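Local coordinates for protein metallophosphoesterase (Sphaerobacter thermophilus, PDB 3RQZ) that binds zinc ions and probably acts as a phosphatase of the YfcE family within the calcineurin-like metallophosphoesterase superfamily, at residues H117-H122 / A135-A140; T143-V148 / G182-N187. All blocks are in the same frame, centred on the assembly; numbering follows the deposited sequence.

Contact 1 (H117-H122 / A135-A140); sequences HGSPRH and ALNFPA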
ATOM      1  N   HIS A 117      -0.960  -5.558  -5.872  1.00 20.80           N
ATOM      2  CA  HIS A 117      -0.119  -4.472  -5.473  1.00 20.24           C
ATOM      3  C   HIS A 117      -0.005  -3.421  -6.578  1.00 20.82           C
ATOM      4  O   HIS A 117      -0.033  -2.225  -6.313  1.00 22.04           O
ATOM      5  CB  HIS A 117       1.284  -4.997  -5.149  1.00 19.08           C
ATOM      6  CG  HIS A 117       2.225  -3.910  -4.747  1.00 18.43           C
ATOM      7  ND1 HIS A 117       2.065  -3.210  -3.572  1.00 18.05           N
ATOM      8  CD2 HIS A 117       3.317  -3.387  -5.361  1.00 17.43           C
ATOM      9  CE1 HIS A 117       3.020  -2.297  -3.478  1.00 20.31           C
ATOM     10  NE2 HIS A 117       3.797  -2.390  -4.548  1.00 19.53           N
ATOM     11  N   GLY A 118       0.193  -3.876  -7.801  1.00 21.07           N
ATOM     12  CA  GLY A 118       0.512  -2.973  -8.914  1.00 21.69           C
ATOM     13  C   GLY A 118      -0.640  -2.893  -9.903  1.00 22.11           C
ATOM     14  O   GLY A 118      -1.389  -1.915  -9.932  1.00 23.43           O
ATOM     15  N   SER A 119      -0.815  -3.924 -10.716  1.00 22.26           N
ATOM     16  CA  SER A 119      -1.898  -3.875 -11.669  1.00 22.76           C
ATOM     17  C   SER A 119      -2.427  -5.274 -11.958  1.00 22.45           C
ATOM     18  O   SER A 119      -1.702  -6.266 -11.767  1.00 23.17           O
ATOM     19  CB  SER A 119      -1.439  -3.207 -12.969  1.00 21.64           C
ATOM     20  OG  SER A 119      -0.887  -4.192 -13.824  1.00 23.42           O
ATOM     21  N   PRO A 120      -3.691  -5.387 -12.410  1.00 23.37           N
ATOM     22  CA  PRO A 120      -4.117  -6.768 -12.682  1.00 24.07           C
ATOM     23  C   PRO A 120      -3.433  -7.421 -13.897  1.00 24.83           C
ATOM     24  O   PRO A 120      -3.417  -8.667 -14.005  1.00 25.67           O
ATOM     25  CB  PRO A 120      -5.645  -6.648 -12.840  1.00 24.45           C
ATOM     26  CG  PRO A 120      -5.912  -5.222 -13.058  1.00 23.38           C
ATOM     27  CD  PRO A 120      -4.843  -4.468 -12.334  1.00 23.76           C
ATOM     28  N   ARG A 121      -2.823  -6.628 -14.786  1.00 25.45           N
ATOM     29  CA  ARG A 121      -1.966  -7.226 -15.823  1.00 25.98           C
ATOM     30  C   ARG A 121      -0.667  -7.773 -15.255  1.00 25.58           C
ATOM     31  O   ARG A 121      -0.219  -8.876 -15.636  1.00 25.29           O
ATOM     32  CB  ARG A 121      -1.610  -6.231 -16.943  1.00 26.77           C
ATOM     33  CG  ARG A 121      -2.766  -5.752 -17.759  1.00 29.04           C
ATOM     34  CD  ARG A 121      -2.285  -5.273 -19.114  1.00 29.86           C
ATOM     35  NE  ARG A 121      -1.386  -4.133 -18.968  1.00 30.47           N
ATOM     36  CZ  ARG A 121      -0.860  -3.482 -19.991  1.00 31.87           C
ATOM     37  NH1 ARG A 121      -0.034  -2.466 -19.771  1.00 34.57           N
ATOM     38  NH2 ARG A 121      -1.172  -3.846 -21.230  1.00 30.94           N
ATOM     39  N   HIS A 122      -0.044  -6.983 -14.376  1.00 24.92           N
ATOM     40  CA  HIS A 122       1.261  -7.311 -13.792  1.00 25.31           C
ATOM     41  C   HIS A 122       1.250  -7.031 -12.307  1.00 23.46           C
ATOM     42  O   HIS A 122       1.696  -5.971 -11.881  1.00 23.39           O
ATOM     43  CB  HIS A 122       2.352  -6.483 -14.490  1.00 26.53           C
ATOM     44  CG  HIS A 122       2.323  -6.620 -15.979  1.00 30.11           C
ATOM     45  ND1 HIS A 122       2.738  -7.765 -16.619  1.00 33.07           N
ATOM     46  CD2 HIS A 122       1.902  -5.774 -16.956  1.00 31.73           C
ATOM     47  CE1 HIS A 122       2.598  -7.614 -17.927  1.00 34.30           C
ATOM     48  NE2 HIS A 122       2.092  -6.415 -18.157  1.00 33.50           N
ATOM     49  N   ALA A 135      -6.968   1.904 -18.760  1.00 29.89           N
ATOM     50  CA  ALA A 135      -7.736   1.334 -19.862  1.00 30.52           C
ATOM     51  C   ALA A 135      -7.275  -0.072 -20.229  1.00 30.53           C
ATOM     52  O   ALA A 135      -8.093  -0.966 -20.465  1.00 30.89           O
ATOM     53  CB  ALA A 135      -7.687   2.301 -21.105  1.00 30.74           C
ATOM     54  N   LEU A 136      -5.965  -0.281 -20.235  1.00 30.38           N
ATOM     55  CA  LEU A 136      -5.405  -1.595 -20.547  1.00 30.54           C
ATOM     56  C   LEU A 136      -5.685  -2.611 -19.423  1.00 29.40           C
ATOM     57  O   LEU A 136      -5.572  -3.821 -19.620  1.00 29.92           O
ATOM     58  CB  LEU A 136      -3.893  -1.463 -20.846  1.00 30.96           C
ATOM     59  CG  LEU A 136      -3.515  -0.735 -22.155  1.00 32.29           C
ATOM     60  CD1 LEU A 136      -2.093  -0.146 -22.113  1.00 33.77           C
ATOM     61  CD2 LEU A 136      -3.703  -1.608 -23.420  1.00 35.38           C
ATOM     62  N   ASN A 137      -6.065  -2.112 -18.249  1.00 27.66           N
ATOM     63  CA  ASN A 137      -6.211  -2.954 -17.055  1.00 26.82           C
ATOM     64  C   ASN A 137      -7.625  -3.376 -16.708  1.00 26.93           C
ATOM     65  O   ASN A 137      -7.826  -4.399 -16.034  1.00 26.97           O
ATOM     66  CB  ASN A 137      -5.489  -2.324 -15.853  1.00 25.64           C
ATOM     67  CG  ASN A 137      -4.057  -2.766 -15.761  1.00 25.34           C
ATOM     68  OD1 ASN A 137      -3.786  -3.899 -15.374  1.00 24.05           O
ATOM     69  ND2 ASN A 137      -3.121  -1.886 -16.115  1.00 26.73           N
ATOM     70  N   PHE A 138      -8.602  -2.620 -17.194  1.00 26.86           N
ATOM     71  CA  PHE A 138     -10.015  -2.988 -17.013  1.00 28.11           C
ATOM     72  C   PHE A 138     -10.400  -4.343 -17.604  1.00 28.88           C
ATOM     73  O   PHE A 138     -11.117  -5.086 -16.953  1.00 29.91           O
ATOM     74  CB  PHE A 138     -10.960  -1.866 -17.459  1.00 27.27           C
ATOM     75  CG  PHE A 138     -11.162  -0.810 -16.402  1.00 27.74           C
ATOM     76  CD1 PHE A 138     -12.024  -1.044 -15.327  1.00 27.36           C
ATOM     77  CD2 PHE A 138     -10.480   0.422 -16.469  1.00 26.41           C
ATOM     78  CE1 PHE A 138     -12.199  -0.079 -14.313  1.00 26.40           C
ATOM     79  CE2 PHE A 138     -10.670   1.384 -15.472  1.00 26.55           C
ATOM     80  CZ  PHE A 138     -11.541   1.135 -14.394  1.00 25.09           C
ATOM     81  N   PRO A 139      -9.881  -4.697 -18.802  1.00 30.16           N
ATOM     82  CA  PRO A 139     -10.103  -6.071 -19.300  1.00 29.91           C
ATOM     83  C   PRO A 139      -9.355  -7.157 -18.520  1.00 29.75           C
ATOM     84  O   PRO A 139      -9.705  -8.341 -18.641  1.00 29.55           O
ATOM     85  CB  PRO A 139      -9.597  -6.020 -20.756  1.00 30.55           C
ATOM     86  CG  PRO A 139      -9.537  -4.540 -21.116  1.00 31.65           C
ATOM     87  CD  PRO A 139      -9.188  -3.858 -19.798  1.00 30.47           C
ATOM     88  N   ALA A 140      -8.360  -6.756 -17.725  1.00 29.44           N
ATOM     89  CA  ALA A 140      -7.508  -7.685 -16.967  1.00 29.57           C
ATOM     90  C   ALA A 140      -8.082  -8.164 -15.605  1.00 29.74           C
ATOM     91  O   ALA A 140      -7.482  -9.001 -14.933  1.00 30.14           O
ATOM     92  CB  ALA A 140      -6.076  -7.101 -16.787  1.00 29.23           C
TER

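Contact 2 (T143-V148 / G182-N187); sequences TPLCFV and GRYIIN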
ATOM      1  N   THR A 143     -14.117  -8.388 -11.982  1.00 30.47           N
ATOM      2  CA  THR A 143     -14.986  -8.061 -10.872  1.00 29.57           C
ATOM      3  C   THR A 143     -15.381  -6.577 -11.032  1.00 29.45           C
ATOM      4  O   THR A 143     -14.748  -5.855 -11.786  1.00 28.95           O
ATOM      5  CB  THR A 143     -14.247  -8.243  -9.544  1.00 29.17           C
ATOM      6  OG1 THR A 143     -12.972  -7.583  -9.620  1.00 28.05           O
ATOM      7  CG2 THR A 143     -14.021  -9.722  -9.258  1.00 29.38           C
ATOM      8  N   PRO A 144     -16.421  -6.127 -10.320  1.00 29.14           N
ATOM      9  CA  PRO A 144     -16.752  -4.709 -10.349  1.00 28.76           C
ATOM     10  C   PRO A 144     -15.591  -3.824  -9.904  1.00 28.45           C
ATOM     11  O   PRO A 144     -15.400  -2.757 -10.470  1.00 28.68           O
ATOM     12  CB  PRO A 144     -17.913  -4.613  -9.355  1.00 29.64           C
ATOM     13  CG  PRO A 144     -18.525  -5.965  -9.379  1.00 29.32           C
ATOM     14  CD  PRO A 144     -17.360  -6.882  -9.471  1.00 29.05           C
ATOM     15  N   LEU A 145     -14.779  -4.269  -8.940  1.00 27.53           N
ATOM     16  CA  LEU A 145     -13.756  -3.374  -8.365  1.00 26.90           C
ATOM     17  C   LEU A 145     -12.371  -4.011  -8.408  1.00 25.67           C
ATOM     18  O   LEU A 145     -12.263  -5.229  -8.248  1.00 24.97           O
ATOM     19  CB  LEU A 145     -14.121  -3.040  -6.912  1.00 27.53           C
ATOM     20  CG  LEU A 145     -15.478  -2.421  -6.562  1.00 28.76           C
ATOM     21  CD1 LEU A 145     -15.531  -2.309  -5.053  1.00 29.54           C
ATOM     22  CD2 LEU A 145     -15.694  -1.046  -7.221  1.00 31.64           C
ATOM     23  N   CYS A 146     -11.338  -3.202  -8.683  1.00 24.83           N
ATOM     24  CA  CYS A 146      -9.920  -3.604  -8.490  1.00 23.93           C
ATOM     25  C   CYS A 146      -9.179  -2.593  -7.620  1.00 23.53           C
ATOM     26  O   CYS A 146      -9.172  -1.376  -7.923  1.00 23.84           O
ATOM     27  CB  CYS A 146      -9.179  -3.747  -9.825  1.00 23.56           C
ATOM     28  SG  CYS A 146      -7.525  -4.531  -9.645  1.00 25.43           S
ATOM     29  N   PHE A 147      -8.589  -3.085  -6.534  1.00 22.62           N
ATOM     30  CA  PHE A 147      -7.801  -2.265  -5.618  1.00 22.35           C
ATOM     31  C   PHE A 147      -6.338  -2.472  -5.904  1.00 21.15           C
ATOM     32  O   PHE A 147      -5.871  -3.620  -6.016  1.00 20.24           O
ATOM     33  CB  PHE A 147      -8.109  -2.610  -4.143  1.00 21.91           C
ATOM     34  CG  PHE A 147      -9.508  -2.239  -3.734  1.00 23.01           C
ATOM     35  CD1 PHE A 147      -9.808  -0.914  -3.386  1.00 22.43           C
ATOM     36  CD2 PHE A 147     -10.546  -3.178  -3.792  1.00 22.11           C
ATOM     37  CE1 PHE A 147     -11.122  -0.551  -3.022  1.00 23.51           C
ATOM     38  CE2 PHE A 147     -11.852  -2.835  -3.419  1.00 23.47           C
ATOM     39  CZ  PHE A 147     -12.148  -1.524  -3.039  1.00 24.38           C
ATOM     40  N   VAL A 148      -5.624  -1.360  -6.024  1.00 20.82           N
ATOM     41  CA  VAL A 148      -4.201  -1.375  -6.359  1.00 21.02           C
ATOM     42  C   VAL A 148      -3.419  -0.399  -5.471  1.00 20.75           C
ATOM     43  O   VAL A 148      -4.012   0.514  -4.903  1.00 22.35           O
ATOM     44  CB  VAL A 148      -3.967  -1.015  -7.859  1.00 21.08           C
ATOM     45  CG1 VAL A 148      -4.775  -1.918  -8.794  1.00 21.44           C
ATOM     46  CG2 VAL A 148      -4.298   0.476  -8.154  1.00 22.44           C
ATOM     47  N   GLY A 182     -20.905   0.976 -12.478  1.00 39.75           N
ATOM     48  CA  GLY A 182     -19.671   0.946 -13.246  1.00 37.52           C
ATOM     49  C   GLY A 182     -18.546   0.317 -12.453  1.00 35.94           C
ATOM     50  O   GLY A 182     -18.609   0.149 -11.224  1.00 36.74           O
ATOM     51  N   ARG A 183     -17.488  -0.005 -13.160  1.00 33.48           N
ATOM     52  CA  ARG A 183     -16.358  -0.665 -12.559  1.00 30.80           C
ATOM     53  C   ARG A 183     -15.295   0.390 -12.245  1.00 29.85           C
ATOM     54  O   ARG A 183     -15.233   1.406 -12.935  1.00 28.86           O
ATOM     55  CB  ARG A 183     -15.844  -1.685 -13.552  1.00 30.67           C
ATOM     56  CG  ARG A 183     -16.943  -2.618 -14.047  1.00 32.26           C
ATOM     57  CD  ARG A 183     -16.407  -3.457 -15.193  1.00 34.80           C
ATOM     58  NE  ARG A 183     -15.422  -4.345 -14.668  1.00 35.63           N
ATOM     59  CZ  ARG A 183     -14.291  -4.705 -15.262  1.00 33.46           C
ATOM     60  NH1 ARG A 183     -13.942  -4.265 -16.469  1.00 31.49           N
ATOM     61  NH2 ARG A 183     -13.512  -5.531 -14.607  1.00 32.65           N
ATOM     62  N   TYR A 184     -14.476   0.143 -11.215  1.00 28.38           N
ATOM     63  CA  TYR A 184     -13.500   1.129 -10.714  1.00 27.25           C
ATOM     64  C   TYR A 184     -12.150   0.494 -10.446  1.00 26.34           C
ATOM     65  O   TYR A 184     -12.094  -0.663 -10.004  1.00 26.04           O
ATOM     66  CB  TYR A 184     -13.976   1.752  -9.388  1.00 27.27           C
ATOM     67  CG  TYR A 184     -14.983   2.851  -9.581  1.00 30.85           C
ATOM     68  CD1 TYR A 184     -14.574   4.153  -9.836  1.00 32.20           C
ATOM     69  CD2 TYR A 184     -16.360   2.579  -9.537  1.00 34.11           C
ATOM     70  CE1 TYR A 184     -15.527   5.176 -10.043  1.00 35.94           C
ATOM     71  CE2 TYR A 184     -17.292   3.573  -9.751  1.00 35.22           C
ATOM     72  CZ  TYR A 184     -16.861   4.865  -9.985  1.00 36.47           C
ATOM     73  OH  TYR A 184     -17.786   5.852 -10.178  1.00 42.64           O
ATOM     74  N   ILE A 185     -11.079   1.268 -10.664  1.00 25.48           N
ATOM     75  CA  ILE A 185      -9.735   0.923 -10.154  1.00 24.46           C
ATOM     76  C   ILE A 185      -9.507   1.984  -9.085  1.00 24.36           C
ATOM     77  O   ILE A 185      -9.725   3.159  -9.357  1.00 25.48           O
ATOM     78  CB  ILE A 185      -8.654   0.975 -11.280  1.00 24.45           C
ATOM     79  CG1 ILE A 185      -8.836  -0.176 -12.286  1.00 24.25           C
ATOM     80  CG2 ILE A 185      -7.230   0.957 -10.693  1.00 24.77           C
ATOM     81  CD1 ILE A 185      -7.880  -0.108 -13.506  1.00 21.91           C
ATOM     82  N   ILE A 186      -9.104   1.568  -7.882  1.00 23.03           N
ATOM     83  CA  ILE A 186      -9.048   2.409  -6.684  1.00 22.92           C
ATOM     84  C   ILE A 186      -7.744   2.141  -5.967  1.00 22.00           C
ATOM     85  O   ILE A 186      -7.405   0.980  -5.758  1.00 21.45           O
ATOM     86  CB  ILE A 186     -10.197   2.016  -5.667  1.00 23.38           C
ATOM     87  CG1 ILE A 186     -11.602   2.176  -6.274  1.00 25.85           C
ATOM     88  CG2 ILE A 186     -10.086   2.798  -4.342  1.00 22.70           C
ATOM     89  CD1 ILE A 186     -11.905   3.541  -6.647  1.00 31.67           C
ATOM     90  N   ASN A 187      -7.027   3.214  -5.583  1.00 21.96           N
ATOM     91  CA  ASN A 187      -5.743   3.145  -4.877  1.00 20.96           C
ATOM     92  C   ASN A 187      -5.894   3.916  -3.554  1.00 21.22           C
ATOM     93  O   ASN A 187      -6.298   5.087  -3.552  1.00 21.18           O
ATOM     94  CB  ASN A 187      -4.616   3.764  -5.772  1.00 20.98           C
ATOM     95  CG  ASN A 187      -3.207   3.504  -5.252  1.00 19.89           C
ATOM     96  OD1 ASN A 187      -2.950   3.528  -4.031  1.00 20.78           O
ATOM     97  ND2 ASN A 187      -2.256   3.311  -6.189  1.00 20.43           N
TER

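Contact 1 (H117-H122 / A135-A140)
Arg121 lies against segment 135-140, touching Leu136, Asn137 and Ala140. Its CB is near Asn137 OD1, and its CG touches both that oxygen and the methyl of Ala140, with Arg121 CG 3.7 Å from Ala140 CB. CD comes up to the carbonyl oxygen of Leu136. A bend at chi3 (-63°) sets NE; beyond it, Leu136 CB sits over one face of the guanidinium, offset toward the rim, 3.6 Å from Arg121 NH2. NH1 reaches past the contact to a salt bridge with Glu126. Asn137 crosses the arginine at about a right angle, its amide plane 79° from the guanidinium. Arg121 N gives a hydrogen bond to Asn137 OD1 (3.0 Å), nearly along the C=O axis. The same oxygen rests against Pro120, 3.3 Å from its CD, so the proline ring and the arginine CG both pack on it. Asn137 ND2 is held by Ile133 O and Glu126, and Glu126 also bonds Ser119 OG. That hydroxyl accepts from His122 N at 3.0 Å, an ST motif. Pro120 CB meets Ala140 CB at 4.0 Å. The contact thus joins the loop leaving strand 113-116, where His117 packs on the zinc ligand His150, to helix 131-137, while Asn137 on the helix side touches Ile185 of strand 184-188.

Contact 2 (T143-V148 / G182-N187)
Phe147 and Ile186 lie side by side and point the same way, the ring's CD1 3.7 Å from Ile186 CB and its CE1 against CG2, so Ile186 CB and CG2 pack obliquely against that side of the ring. Chi1 of -67° sets Phe147 CG anti to the carbonyl carbon; the CD1-CE1 side of the ring is what meets Ile186. On the same face Leu145 CD2 settles against Tyr184 CB at 3.9 Å. Cys146 and Ile185 project from the other face, where Val148 CG2 meets Ile185 CG2. Strands 145-147 and 184-187 run parallel, 4.8 Å apart at their closest and 23° from exact alignment, as neighbours within the mixed five-stranded sheet of this calcineurin-like fold. The ladder alternates: Tyr184 N to Pro144 O, Cys146 N to Tyr184 O, Ile186 N to Cys146 O (2.9 Å), and Val148 N to Ile186 O. Before the strands, Arg183, bent at chi3, presents its guanidinium edge to Thr143 O, which lies near its plane, with NH2 at 3.1 Å and NE in a weak bond; Phe141 adds a carbonyl partner and a cation-pi ring, and Glu159 a salt bridge to NH1. Beyond the ladder, Asn187 CG passes 3.1 Å from Val148 O, while its OD1 takes a hydrogen bond from Gly189 N.

How the contacts relate
The centres of contacts 1 and 2 are about 10 Å apart, on the same side of the chain's centre, and contact 1 closes before contact 2 opens: helix 131-137 is followed directly by strand 145-147. Strand 113-116 pairs with strand 145-147, so the loop of contact 1 follows the strand that neighbours strand 145-147 of contact 2 in the five-stranded sheet. They touch directly. Phe138 CZ packs on Ile185 CG1 at 3.7 Å, Pro120 CD on Cys146 SG, and Phe138 O probably accepts a hydrogen bond from Arg183 NH1. Helix and loop therefore lie over the sheet face carrying Cys146 and Ile185, while the segments' ends at His117 and Asn187 come near zinc ligands.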